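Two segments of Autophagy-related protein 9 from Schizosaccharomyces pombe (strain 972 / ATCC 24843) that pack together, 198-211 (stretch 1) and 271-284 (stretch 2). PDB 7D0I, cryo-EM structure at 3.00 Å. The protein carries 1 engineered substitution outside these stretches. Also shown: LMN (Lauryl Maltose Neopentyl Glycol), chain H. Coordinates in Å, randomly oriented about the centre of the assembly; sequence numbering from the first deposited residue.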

# COMPACT_ATOMS: atom_id res chain seq x y z
N GLY A 198 -16.39 -32.51 -21.46
CA GLY A 198 -16.28 -33.11 -22.76
C GLY A 198 -17.19 -34.31 -22.95
O GLY A 198 -17.70 -34.91 -22.00
N LEU A 199 -17.38 -34.67 -24.22
CA LEU A 199 -18.27 -35.77 -24.56
C LEU A 199 -17.80 -37.08 -23.94
O LEU A 199 -18.62 -37.88 -23.49
N SER A 200 -16.49 -37.30 -23.91
CA SER A 200 -15.96 -38.53 -23.35
C SER A 200 -16.38 -38.68 -21.89
O SER A 200 -16.96 -39.70 -21.50
N CYS A 201 -16.09 -37.67 -21.07
CA CYS A 201 -16.40 -37.76 -19.65
C CYS A 201 -17.90 -37.80 -19.41
O CYS A 201 -18.37 -38.52 -18.53
N ILE A 202 -18.67 -37.06 -20.20
CA ILE A 202 -20.12 -37.06 -20.02
C ILE A 202 -20.69 -38.44 -20.30
O ILE A 202 -21.51 -38.96 -19.53
N ILE A 203 -20.27 -39.05 -21.40
CA ILE A 203 -20.76 -40.38 -21.76
C ILE A 203 -20.33 -41.40 -20.72
O ILE A 203 -21.12 -42.27 -20.34
N VAL A 204 -19.09 -41.31 -20.24
CA VAL A 204 -18.62 -42.26 -19.24
C VAL A 204 -19.43 -42.14 -17.96
O VAL A 204 -19.82 -43.15 -17.36
N HIS A 205 -19.70 -40.91 -17.52
CA HIS A 205 -20.46 -40.73 -16.29
C HIS A 205 -21.88 -41.24 -16.44
O HIS A 205 -22.39 -41.91 -15.54
N ARG A 206 -22.54 -40.93 -17.55
CA ARG A 206 -23.90 -41.42 -17.75
C ARG A 206 -23.93 -42.94 -17.82
O ARG A 206 -24.84 -43.58 -17.27
N LEU A 207 -22.94 -43.54 -18.49
CA LEU A 207 -22.88 -44.99 -18.59
C LEU A 207 -22.72 -45.62 -17.22
O LEU A 207 -23.44 -46.56 -16.88
N PHE A 208 -21.78 -45.13 -16.42
CA PHE A 208 -21.61 -45.72 -15.10
C PHE A 208 -22.79 -45.42 -14.19
O PHE A 208 -23.05 -46.18 -13.27
N GLN A 209 -23.55 -44.35 -14.46
CA GLN A 209 -24.75 -44.08 -13.68
C GLN A 209 -25.82 -45.12 -13.95
O GLN A 209 -26.41 -45.69 -13.02
N ILE A 210 -26.10 -45.39 -15.23
CA ILE A 210 -27.09 -46.43 -15.52
C ILE A 210 -26.57 -47.79 -15.10
O ILE A 210 -27.35 -48.66 -14.70
N LEU A 211 -25.26 -48.01 -15.15
CA LEU A 211 -24.71 -49.28 -14.69
C LEU A 211 -24.88 -49.45 -13.19
O LEU A 211 -25.20 -50.55 -12.72
N TYR A 271 -33.34 -42.12 -22.97
CA TYR A 271 -33.10 -40.69 -22.96
C TYR A 271 -31.63 -40.38 -23.23
O TYR A 271 -31.31 -39.45 -23.99
N TYR A 272 -30.72 -41.11 -22.58
CA TYR A 272 -29.30 -40.85 -22.81
C TYR A 272 -28.93 -41.07 -24.28
O TYR A 272 -28.22 -40.26 -24.89
N LEU A 273 -29.41 -42.18 -24.85
CA LEU A 273 -29.15 -42.45 -26.26
C LEU A 273 -29.74 -41.36 -27.15
O LEU A 273 -29.17 -41.01 -28.18
N THR A 274 -30.89 -40.80 -26.75
CA THR A 274 -31.49 -39.72 -27.51
C THR A 274 -30.65 -38.46 -27.44
O THR A 274 -30.55 -37.70 -28.41
N ASP A 275 -30.03 -38.20 -26.29
CA ASP A 275 -29.32 -36.95 -26.10
C ASP A 275 -27.92 -36.96 -26.69
O ASP A 275 -27.36 -35.89 -26.94
N ILE A 276 -27.34 -38.14 -26.93
CA ILE A 276 -25.99 -38.21 -27.50
C ILE A 276 -25.75 -37.29 -28.70
O ILE A 276 -24.70 -36.63 -28.76
N PRO A 277 -26.66 -37.19 -29.68
CA PRO A 277 -26.36 -36.32 -30.84
C PRO A 277 -26.18 -34.85 -30.50
O PRO A 277 -25.35 -34.18 -31.12
N ARG A 278 -26.94 -34.33 -29.54
CA ARG A 278 -26.74 -32.95 -29.11
C ARG A 278 -25.35 -32.78 -28.51
O ARG A 278 -24.69 -31.75 -28.73
N LEU A 279 -24.89 -33.77 -27.75
CA LEU A 279 -23.53 -33.75 -27.26
C LEU A 279 -22.53 -33.71 -28.40
O LEU A 279 -21.51 -33.01 -28.32
N TRP A 280 -22.80 -34.44 -29.48
CA TRP A 280 -21.86 -34.40 -30.60
C TRP A 280 -21.85 -33.03 -31.26
O TRP A 280 -20.78 -32.52 -31.63
N GLN A 281 -23.02 -32.42 -31.43
CA GLN A 281 -23.08 -31.07 -31.98
C GLN A 281 -22.26 -30.11 -31.13
O GLN A 281 -21.50 -29.28 -31.65
N MET A 282 -22.39 -30.22 -29.80
CA MET A 282 -21.66 -29.31 -28.93
C MET A 282 -20.16 -29.59 -28.94
O MET A 282 -19.36 -28.66 -28.86
N ARG A 283 -19.77 -30.86 -29.05
CA ARG A 283 -18.35 -31.18 -29.16
C ARG A 283 -17.76 -30.59 -30.43
O ARG A 283 -16.63 -30.07 -30.42
N GLU A 284 -18.50 -30.66 -31.54
CA GLU A 284 -18.03 -30.03 -32.77
C GLU A 284 -17.91 -28.52 -32.59
O GLU A 284 -16.92 -27.92 -33.01

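Helices 198-211 and 271-284 run nearly antiparallel, at 158°, with their axes 10.1 Å apart at closest approach. The contact divides into an apolar end around Leu-279 and a more polar end around Arg-206 and Tyr-272.

Leu-279 points toward the first helix and adopts an m, t conformation that extends its tip into a hole formed by Leu-199, Ile-202, Ile-203 and Arg-206. Leu-279 CD1 lies 3.6 Å from Ile-202 CG2 and 3.9 Å from Ile-203 CD1. Ile-202, in the m, t rotamer, meets this knob with both branches: CG2 at Leu-279 CD1, and Ile-202 CD1 3.9 Å from Leu-279 CD2. Ile-203 leaves its backbone sideways, but with both chi angles in m its CD1 turns back to the interface, and Ile-203 CD1 also meets Ile-276 CG1 at 3.9 Å. Leu-199 points toward the second helix; its chi1 is t, whereas chi2, at 148°, lies between wells. This places Leu-199 CD1 over the opposing backbone, 3.6 Å from Leu-279 O, and within 3.8 Å of Trp-280 CE3. The same methyl, Leu-199 CD1, approaches Arg-283 CD at 4.0 Å, where the extended aliphatic part of that arginine borders the cluster.

Arg-206 joins the two ends of the contact. After an m chi1, its remaining torsions are all near 180°, so the chain is fully extended and carries the guanidinium from the Tyr-272 ring to Asp-275. Arg-206 CB sits over the face of the Tyr-272 ring in a CH-pi contact, 3.9 Å from the ring centroid, and Arg-206 CD lies 3.7 Å from Tyr-272 CD1. Farther out, one face of the guanidinium is covered by Leu-279 CD1, while Arg-206 NH1 donates a hydrogen bond to Asp-275 OD1 at 3.3 Å, forming a salt bridge. Asp-275, with chi1 in t, is shared with Arg-278, and Arg-278 NE bonds to Asp-275 OD2 at 2.9 Å; a p chi3 bends this arginine back toward the carboxylate. Around the shared acid, Arg-206 NH2 and Arg-278 NH1 lie 3.8 Å apart, and the negative charge can offset their repulsion.

Tyr-272, with chi1 in m, lays its ring against the first helix. Ile-210, whose chi1 is p, meets the ring edge, with Ile-210 CG2 3.5 Å from Tyr-272 CE2. Gln-209 extends through t, t torsions toward the phenol, but the 2.3 Å between Gln-209 OE1 and Tyr-272 OH is too short for a hydrogen bond and reads as a clash in the model.

The detergent LMN lines this end: LMN CBT lies 3.2 Å from Gln-209 OE1, LMN CBF lies 3.4 Å from Tyr-271 CD2, and its alkyl carbon CBD covers one face of the Tyr-271 ring.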

# COMPACT_ATOMS: atom_id res chain seq x y z
CB LEU A 199 -18.37 -35.90 -26.08
CG LEU A 199 -19.48 -36.77 -26.67
CD1 LEU A 199 -19.92 -36.18 -27.98
CD2 LEU A 199 -19.01 -38.18 -26.86
CB SER A 200 -14.44 -38.54 -23.47
OG SER A 200 -14.04 -38.11 -24.76
CB CYS A 201 -15.77 -36.59 -18.90
SG CYS A 201 -15.96 -36.67 -17.12
CB ILE A 202 -20.78 -35.99 -20.91
CG1 ILE A 202 -20.37 -34.60 -20.46
CG2 ILE A 202 -22.27 -36.11 -20.84
CD1 ILE A 202 -20.85 -33.52 -21.37
CB ILE A 203 -20.28 -40.77 -23.17
CG1 ILE A 203 -20.93 -39.87 -24.21
CG2 ILE A 203 -20.62 -42.21 -23.45
CD1 ILE A 203 -22.43 -39.93 -24.21
CB VAL A 204 -17.12 -42.07 -18.99
CG1 VAL A 204 -16.68 -42.87 -17.79
CG2 VAL A 204 -16.33 -42.48 -20.20
CB HIS A 205 -20.46 -39.26 -15.88
CG HIS A 205 -19.23 -38.85 -15.14
ND1 HIS A 205 -18.00 -38.74 -15.74
CD2 HIS A 205 -19.05 -38.50 -13.84
CE1 HIS A 205 -17.11 -38.35 -14.84
NE2 HIS A 205 -17.72 -38.20 -13.68
CB ARG A 206 -24.49 -40.81 -19.02
CG ARG A 206 -24.62 -39.31 -18.97
CD ARG A 206 -25.29 -38.80 -20.22
NE ARG A 206 -25.57 -37.37 -20.13
CZ ARG A 206 -26.18 -36.67 -21.07
NH1 ARG A 206 -26.59 -37.28 -22.18
NH2 ARG A 206 -26.39 -35.38 -20.91
CB LEU A 207 -21.73 -45.39 -19.51
CG LEU A 207 -21.38 -46.87 -19.57
CD1 LEU A 207 -22.59 -47.68 -20.01
CD2 LEU A 207 -20.22 -47.08 -20.52
CB PHE A 208 -20.32 -45.25 -14.46
CG PHE A 208 -19.11 -45.97 -14.96
CD1 PHE A 208 -18.84 -47.25 -14.54
CD2 PHE A 208 -18.26 -45.37 -15.86
CE1 PHE A 208 -17.73 -47.91 -15.01
CE2 PHE A 208 -17.16 -46.03 -16.33
CZ PHE A 208 -16.89 -47.30 -15.90
CB GLN A 209 -25.25 -42.67 -14.01
CG GLN A 209 -26.47 -42.23 -13.25
CD GLN A 209 -26.96 -40.89 -13.75
OE1 GLN A 209 -28.03 -40.78 -14.33
NE2 GLN A 209 -26.16 -39.85 -13.53
CB ILE A 210 -27.51 -46.42 -17.00
CG1 ILE A 210 -26.30 -46.52 -17.92
CG2 ILE A 210 -28.31 -45.18 -17.31
CD1 ILE A 210 -26.62 -46.32 -19.37
CB LEU A 211 -23.24 -49.40 -15.07
CG LEU A 211 -22.94 -49.77 -16.53
CD1 LEU A 211 -21.45 -49.87 -16.76
CD2 LEU A 211 -23.63 -51.06 -16.89
CB TYR A 271 -33.52 -40.07 -21.64
CG TYR A 271 -32.90 -38.71 -21.46
CD1 TYR A 271 -33.33 -37.62 -22.21
CD2 TYR A 271 -31.85 -38.51 -20.58
CE1 TYR A 271 -32.75 -36.38 -22.06
CE2 TYR A 271 -31.27 -37.27 -20.42
CZ TYR A 271 -31.72 -36.21 -21.16
OH TYR A 271 -31.13 -34.98 -21.01
CB TYR A 272 -28.45 -41.74 -21.90
CG TYR A 272 -28.45 -41.32 -20.45
CD1 TYR A 272 -28.79 -40.03 -20.08
CD2 TYR A 272 -28.08 -42.20 -19.45
CE1 TYR A 272 -28.78 -39.63 -18.76
CE2 TYR A 272 -28.07 -41.82 -18.13
CZ TYR A 272 -28.42 -40.53 -17.79
OH TYR A 272 -28.40 -40.14 -16.47
CB LEU A 273 -29.71 -43.81 -26.65
CG LEU A 273 -29.67 -44.16 -28.14
CD1 LEU A 273 -28.24 -44.24 -28.64
CD2 LEU A 273 -30.41 -45.46 -28.43
CB THR A 274 -32.91 -39.45 -27.00
OG1 THR A 274 -33.68 -40.65 -27.09
CG2 THR A 274 -33.58 -38.36 -27.82
CB ASP A 275 -29.25 -36.60 -24.62
CG ASP A 275 -28.71 -35.21 -24.38
OD1 ASP A 275 -27.48 -35.03 -24.41
OD2 ASP A 275 -29.52 -34.28 -24.16
CB ILE A 276 -25.64 -39.67 -27.85
CG1 ILE A 276 -25.51 -40.51 -26.58
CG2 ILE A 276 -24.34 -39.73 -28.65
CD1 ILE A 276 -25.09 -41.93 -26.84
CB PRO A 277 -27.58 -36.53 -31.75
CG PRO A 277 -28.06 -37.88 -31.40
CD PRO A 277 -27.86 -38.01 -29.93
CB ARG A 278 -27.82 -32.56 -28.11
CG ARG A 278 -27.68 -31.17 -27.56
CD ARG A 278 -28.55 -31.00 -26.33
NE ARG A 278 -28.21 -31.96 -25.28
CZ ARG A 278 -27.18 -31.83 -24.45
NH1 ARG A 278 -26.95 -32.75 -23.53
NH2 ARG A 278 -26.37 -30.79 -24.55
CB LEU A 279 -23.26 -34.97 -26.39
CG LEU A 279 -23.84 -34.95 -24.99
CD1 LEU A 279 -23.41 -36.19 -24.25
CD2 LEU A 279 -23.37 -33.72 -24.28
CB TRP A 280 -22.20 -35.47 -31.63
CG TRP A 280 -21.11 -35.60 -32.64
CD1 TRP A 280 -21.01 -34.92 -33.82
CD2 TRP A 280 -19.95 -36.42 -32.55
NE1 TRP A 280 -19.86 -35.29 -34.47
CE2 TRP A 280 -19.19 -36.21 -33.71
CE3 TRP A 280 -19.49 -37.33 -31.59
CZ2 TRP A 280 -18.00 -36.87 -33.95
CZ3 TRP A 280 -18.30 -37.98 -31.83
CH2 TRP A 280 -17.57 -37.75 -32.99
CB GLN A 281 -24.52 -30.60 -32.07
CG GLN A 281 -25.40 -31.43 -32.98
CD GLN A 281 -25.14 -31.16 -34.44
OE1 GLN A 281 -24.48 -30.19 -34.80
NE2 GLN A 281 -25.66 -32.03 -35.30
CB MET A 282 -22.21 -29.38 -27.51
CG MET A 282 -21.65 -28.33 -26.59
SD MET A 282 -21.82 -26.66 -27.22
CE MET A 282 -23.60 -26.56 -27.35
CB ARG A 283 -18.15 -32.69 -29.14
CG ARG A 283 -16.73 -33.12 -29.45
CD ARG A 283 -16.61 -34.62 -29.48
NE ARG A 283 -15.29 -35.04 -29.93
CZ ARG A 283 -14.95 -35.17 -31.20
NH1 ARG A 283 -15.84 -34.91 -32.15
NH2 ARG A 283 -13.73 -35.56 -31.53
CB GLU A 284 -18.97 -30.35 -33.93
CG GLU A 284 -18.89 -31.79 -34.39
CD GLU A 284 -17.51 -32.16 -34.89
OE1 GLU A 284 -16.81 -31.28 -35.43
OE2 GLU A 284 -17.12 -33.34 -34.74
C1 LMN H . -29.80 -36.66 -8.83
O1 LMN H . -29.76 -36.79 -10.13
C2 LMN H . -28.44 -36.17 -8.29
O2 LMN H . -28.27 -34.81 -8.68
C3 LMN H . -28.29 -36.26 -6.80
O3 LMN H . -26.85 -36.15 -6.51
C4 LMN H . -28.80 -37.49 -6.17
O4 LMN H . -28.98 -37.26 -4.70
C5 LMN H . -30.12 -37.91 -6.71
O5 LMN H . -30.08 -38.03 -8.18
C6 LMN H . -30.53 -39.26 -6.13
O6 LMN H . -31.72 -39.68 -6.76
CAA LMN H . -35.44 -47.21 -10.76
CAB LMN H . -37.93 -39.15 -20.18
OAI LMN H . -25.15 -40.62 -2.77
OAJ LMN H . -22.70 -31.87 -15.25
OAL LMN H . -25.89 -38.11 -9.72
OAN LMN H . -24.90 -34.12 -14.17
OAP LMN H . -26.42 -36.34 -14.60
OAQ LMN H . -25.23 -38.42 -0.89
OAR LMN H . -19.23 -33.56 -13.73
OAS LMN H . -25.29 -35.87 -2.03
OAT LMN H . -19.27 -34.96 -11.32
OAU LMN H . -28.20 -35.47 -3.01
OAV LMN H . -22.00 -36.43 -11.21
CAW LMN H . -34.33 -46.24 -10.30
CAX LMN H . -37.00 -38.64 -19.06
CAY LMN H . -34.96 -45.13 -9.42
CAZ LMN H . -36.03 -39.78 -18.65
CBA LMN H . -33.99 -43.92 -9.28
CBB LMN H . -35.10 -39.28 -17.51
CBC LMN H . -32.85 -43.98 -10.35
CBD LMN H . -34.17 -38.15 -18.05
CBE LMN H . -31.60 -43.23 -9.82
CBF LMN H . -32.80 -38.24 -17.32
CBG LMN H . -32.04 -41.85 -9.24
CBH LMN H . -32.73 -37.19 -16.17
CBI LMN H . -32.14 -40.82 -10.41
CBJ LMN H . -32.59 -37.95 -14.81
CBK LMN H . -30.72 -40.61 -11.05
CBL LMN H . -31.81 -37.04 -13.79
CBM LMN H . -26.49 -40.37 -3.13
CBN LMN H . -22.03 -32.07 -14.02
CBP LMN H . -25.04 -37.33 -10.52
CBQ LMN H . -30.85 -39.71 -12.33
CBR LMN H . -31.43 -37.20 -12.27
CBS LMN H . -29.72 -38.16 -10.58
CBT LMN H . -29.05 -37.98 -13.07
OBV LMN H . -28.88 -36.56 -13.27
OBX LMN H . -26.97 -36.97 -11.93
OBY LMN H . -28.22 -38.68 -2.99
OBZ LMN H . -22.81 -34.27 -13.37
OCB LMN H . -24.07 -34.67 -11.35
CCC LMN H . -27.02 -39.23 -2.31
CCD LMN H . -21.65 -33.52 -13.88
CCF LMN H . -25.84 -36.30 -11.24
CCH LMN H . -25.75 -34.63 -13.08
CCJ LMN H . -27.77 -35.98 -12.65
CCL LMN H . -26.91 -35.32 -13.71
CCM LMN H . -30.27 -38.26 -12.07
CCN LMN H . -25.91 -38.18 -2.14
CCO LMN H . -20.44 -33.63 -12.95
CCQ LMN H . -24.95 -35.50 -12.20
CCR LMN H . -27.86 -37.66 -4.00
CCS LMN H . -22.85 -34.25 -11.89
CCT LMN H . -26.43 -36.79 -2.13
CCU LMN H . -20.46 -34.90 -12.17
CCV LMN H . -27.19 -36.44 -3.35
CCW LMN H . -21.67 -35.03 -11.31